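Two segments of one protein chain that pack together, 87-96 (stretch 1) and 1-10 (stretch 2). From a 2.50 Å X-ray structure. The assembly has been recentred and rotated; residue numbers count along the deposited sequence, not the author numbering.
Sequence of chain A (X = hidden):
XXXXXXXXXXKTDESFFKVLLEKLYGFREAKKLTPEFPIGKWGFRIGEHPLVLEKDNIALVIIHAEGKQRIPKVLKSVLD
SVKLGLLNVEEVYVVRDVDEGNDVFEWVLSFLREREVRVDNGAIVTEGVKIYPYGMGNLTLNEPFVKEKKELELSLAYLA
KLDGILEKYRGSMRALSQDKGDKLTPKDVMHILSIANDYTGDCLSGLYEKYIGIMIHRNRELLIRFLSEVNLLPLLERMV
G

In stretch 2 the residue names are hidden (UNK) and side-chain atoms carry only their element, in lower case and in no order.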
# COMPACT_ATOMS: atom_id res chain seq x y z
N LEU A 87 25.83 3.93 20.73
CA LEU A 87 24.80 4.62 19.96
C LEU A 87 24.55 5.99 20.57
O LEU A 87 24.49 6.13 21.79
CB LEU A 87 23.48 3.84 19.96
CG LEU A 87 23.21 2.94 18.76
CD1 LEU A 87 21.86 2.27 18.91
CD2 LEU A 87 23.26 3.76 17.48
N ASN A 88 24.37 6.99 19.72
CA ASN A 88 24.11 8.32 20.21
C ASN A 88 22.62 8.65 20.22
O ASN A 88 22.18 9.67 19.67
CB ASN A 88 24.86 9.35 19.36
CG ASN A 88 24.91 10.71 20.02
OD1 ASN A 88 24.89 11.74 19.35
ND2 ASN A 88 24.97 10.72 21.35
N VAL A 89 21.83 7.78 20.84
CA VAL A 89 20.39 7.98 20.92
C VAL A 89 20.04 8.67 22.22
O VAL A 89 20.45 8.24 23.30
CB VAL A 89 19.63 6.63 20.82
CG1 VAL A 89 18.16 6.81 21.19
CG2 VAL A 89 19.74 6.08 19.42
N GLU A 90 19.28 9.76 22.12
CA GLU A 90 18.89 10.53 23.29
C GLU A 90 17.39 10.52 23.56
O GLU A 90 16.95 10.81 24.67
CB GLU A 90 19.39 11.97 23.15
CG GLU A 90 18.66 12.80 22.12
CD GLU A 90 19.31 14.17 21.95
OE1 GLU A 90 20.11 14.57 22.82
OE2 GLU A 90 19.01 14.85 20.95
N GLU A 91 16.59 10.22 22.55
CA GLU A 91 15.16 10.17 22.75
C GLU A 91 14.55 9.05 21.92
O GLU A 91 15.02 8.72 20.83
CB GLU A 91 14.49 11.52 22.39
CG GLU A 91 15.10 12.73 23.11
CD GLU A 91 14.36 14.05 22.88
OE1 GLU A 91 13.95 14.34 21.73
OE2 GLU A 91 14.21 14.81 23.87
N VAL A 92 13.50 8.46 22.48
CA VAL A 92 12.78 7.40 21.82
C VAL A 92 11.30 7.70 21.98
O VAL A 92 10.81 7.94 23.09
CB VAL A 92 13.06 6.00 22.44
CG1 VAL A 92 12.18 4.97 21.76
CG2 VAL A 92 14.54 5.62 22.26
N TYR A 93 10.59 7.72 20.85
CA TYR A 93 9.16 7.98 20.83
C TYR A 93 8.44 6.69 20.47
O TYR A 93 8.82 6.01 19.53
CB TYR A 93 8.83 9.07 19.80
CG TYR A 93 9.40 10.42 20.16
CD1 TYR A 93 10.74 10.72 19.88
CD2 TYR A 93 8.65 11.36 20.87
CE1 TYR A 93 11.32 11.91 20.30
CE2 TYR A 93 9.23 12.57 21.30
CZ TYR A 93 10.56 12.83 21.02
OH TYR A 93 11.18 13.98 21.49
N VAL A 94 7.41 6.34 21.23
CA VAL A 94 6.65 5.13 20.94
C VAL A 94 5.21 5.56 20.74
O VAL A 94 4.54 5.97 21.69
CB VAL A 94 6.77 4.12 22.09
CG1 VAL A 94 6.03 2.83 21.73
CG2 VAL A 94 8.25 3.81 22.35
N VAL A 95 4.73 5.49 19.50
CA VAL A 95 3.38 5.92 19.16
C VAL A 95 2.45 4.76 18.85
O VAL A 95 2.77 3.89 18.03
CB VAL A 95 3.41 6.86 17.94
CG1 VAL A 95 1.99 7.23 17.51
CG2 VAL A 95 4.24 8.10 18.30
N ARG A 96 1.30 4.77 19.50
CA ARG A 96 0.31 3.72 19.32
C ARG A 96 -1.09 4.28 19.49
O ARG A 96 -1.30 5.20 20.28
CB ARG A 96 0.53 2.59 20.35
CG ARG A 96 -0.45 1.43 20.17
CD ARG A 96 -0.22 0.30 21.14
NE ARG A 96 -0.70 0.61 22.49
CZ ARG A 96 -0.67 -0.25 23.51
NH1 ARG A 96 -0.20 -1.47 23.35
NH2 ARG A 96 -1.12 0.12 24.70
N UNK A 1 26.16 13.43 15.03
CA UNK A 1 24.73 13.76 14.82
C UNK A 1 23.88 13.29 16.03
O UNK A 1 24.19 12.26 16.65
c UNK A 1 22.26 15.61 11.01
c UNK A 1 23.24 13.83 12.70
s UNK A 1 23.81 15.24 11.73
c UNK A 1 24.27 13.08 13.53
N UNK A 2 22.85 14.05 16.40
CA UNK A 2 21.96 13.64 17.49
C UNK A 2 20.95 12.70 16.86
O UNK A 2 20.40 12.99 15.79
n UNK A 2 20.09 16.98 20.66
c UNK A 2 21.20 14.83 18.08
n UNK A 2 18.52 18.17 19.52
c UNK A 2 22.03 15.73 18.96
c UNK A 2 19.71 17.60 19.56
n UNK A 2 20.55 17.69 18.53
c UNK A 2 21.91 17.17 18.52
N UNK A 3 20.71 11.57 17.51
CA UNK A 3 19.78 10.59 16.97
C UNK A 3 18.59 10.38 17.88
O UNK A 3 18.74 10.21 19.08
c UNK A 3 19.48 8.28 16.09
c UNK A 3 22.46 8.03 15.91
c UNK A 3 21.72 9.33 15.96
c UNK A 3 20.44 9.22 16.79
N UNK A 4 17.40 10.40 17.27
CA UNK A 4 16.15 10.18 17.98
C UNK A 4 15.42 9.05 17.24
O UNK A 4 15.35 9.06 16.01
c UNK A 4 15.97 12.66 18.56
c UNK A 4 15.29 11.44 17.97
n UNK A 4 14.64 16.08 19.56
c UNK A 4 15.66 15.03 19.30
c UNK A 4 14.98 13.78 18.75
N UNK A 5 14.90 8.09 18.00
CA UNK A 5 14.19 6.96 17.43
C UNK A 5 12.67 7.12 17.56
O UNK A 5 12.15 7.40 18.64
c UNK A 5 14.01 4.34 17.66
c UNK A 5 14.57 3.18 18.50
c UNK A 5 14.64 5.67 18.12
c UNK A 5 14.31 4.12 16.18
N UNK A 6 11.97 6.96 16.44
CA UNK A 6 10.52 7.05 16.40
C UNK A 6 9.94 5.71 15.97
O UNK A 6 10.21 5.23 14.87
c UNK A 6 10.69 9.49 15.79
c UNK A 6 8.51 8.24 15.48
c UNK A 6 10.04 8.14 15.43
c UNK A 6 10.19 10.69 14.98
N UNK A 7 9.17 5.10 16.86
CA UNK A 7 8.56 3.80 16.61
C UNK A 7 7.05 3.90 16.43
O UNK A 7 6.35 4.34 17.34
c UNK A 7 8.83 2.81 17.76
c UNK A 7 10.34 2.76 18.07
c UNK A 7 10.70 1.95 19.30
c UNK A 7 8.30 1.42 17.38
N UNK A 8 6.57 3.51 15.26
CA UNK A 8 5.15 3.55 14.95
C UNK A 8 4.70 2.14 14.59
O UNK A 8 5.54 1.25 14.44
c UNK A 8 5.20 5.93 14.17
c UNK A 8 4.85 4.50 13.78
c UNK A 8 5.65 4.08 12.55
N UNK A 9 3.40 1.94 14.43
CA UNK A 9 2.89 0.62 14.10
C UNK A 9 2.97 0.20 12.63
O UNK A 9 3.40 -0.91 12.34
c UNK A 9 0.97 -0.99 14.52
o UNK A 9 -1.19 -1.98 14.39
c UNK A 9 -0.46 -1.16 14.99
c UNK A 9 1.44 0.46 14.58
o UNK A 9 -0.84 -0.49 15.97
N UNK A 10 2.55 1.08 11.72
CA UNK A 10 2.58 0.73 10.31
C UNK A 10 2.94 1.85 9.34
O UNK A 10 3.28 2.96 9.76
O HOH W 1 1.28 4.09 15.82

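Position 1 carries an unbranched chain of two carbons, a sulfur and a last carbon. The chain leads away from stretch 1, and the backbone O lies 2.8 Å from N88 OD1. A thioether in such a chain is methionine, M1.

Position 2 has three carbons, a nitrogen, then a carbon bearing two more nitrogens. One of the two end nitrogens lies 2.4 Å from E90 OE2, a very short approach. The group is a guanidinium, so the residue is arginine, R2. The contact is a salt bridge, made by NH1.

Position 3 has four carbons, forked at the first, with one arm two carbons long. The carbon of the short arm meets V89 CG2 at 4.0 Å. The backbone N donates to N88 O at 3.2 Å, and the backbone O accepts from E90 N at 3.1 Å. The forked pattern is isoleucine, I3.

Position 4 has four carbons in a row ending in nitrogen. That nitrogen reaches E91 OE1 at 2.9 Å, a hydrogen-bonded salt bridge. Y93 OH donates to the same E91 OE1 at 2.8 Å, so this oxygen serves two partners. The third carbon of the chain lies at the edge of the Y93 ring. The residue is lysine, K4. All its chi angles after the first are t, so the chain is extended.

Position 5 has four carbons, forked at the second. Its CB lies 4.1 Å from V92 CG2. Its N donates to E91 O at 2.9 Å, and its O accepts from Y93 N at 2.7 Å. The fork marks leucine, L5.

Position 6 again has four carbons, forked at the first, with one longer arm. The inner carbon of that arm comes within 4.3 Å of Y93 CD1. It is isoleucine, I6.

Position 7 repeats that pattern. The end carbon of its longer arm sits 4.2 Å from V92 CG1 and 4.3 Å from V94 CG2, bridging two valines. Its N donates to Y93 O at 2.8 Å, and its O accepts from V95 N at 2.9 Å. It is isoleucine, I7.

Position 8 has one carbon carrying two more, one of them 4.3 Å from V95 CB. It is valine, V8.

Position 9 has three carbons, the third carrying two oxygens. A water donates to V95 O at 2.7 Å and accepts a weak bond from the backbone N of position 9 at 3.3 Å. The residue is glutamate, E9.

Position 10 has no side-chain atoms. It is glycine, G10, at the N-cap position before a helix.

The contact is a pair of parallel strands. Backbone bonds fix the register. I3, L5 and I7 pack with V89, V92 and V94 on one face, while charged pairs add links near the start.

Stretch 2 (1-10) MRIKLIIVEG
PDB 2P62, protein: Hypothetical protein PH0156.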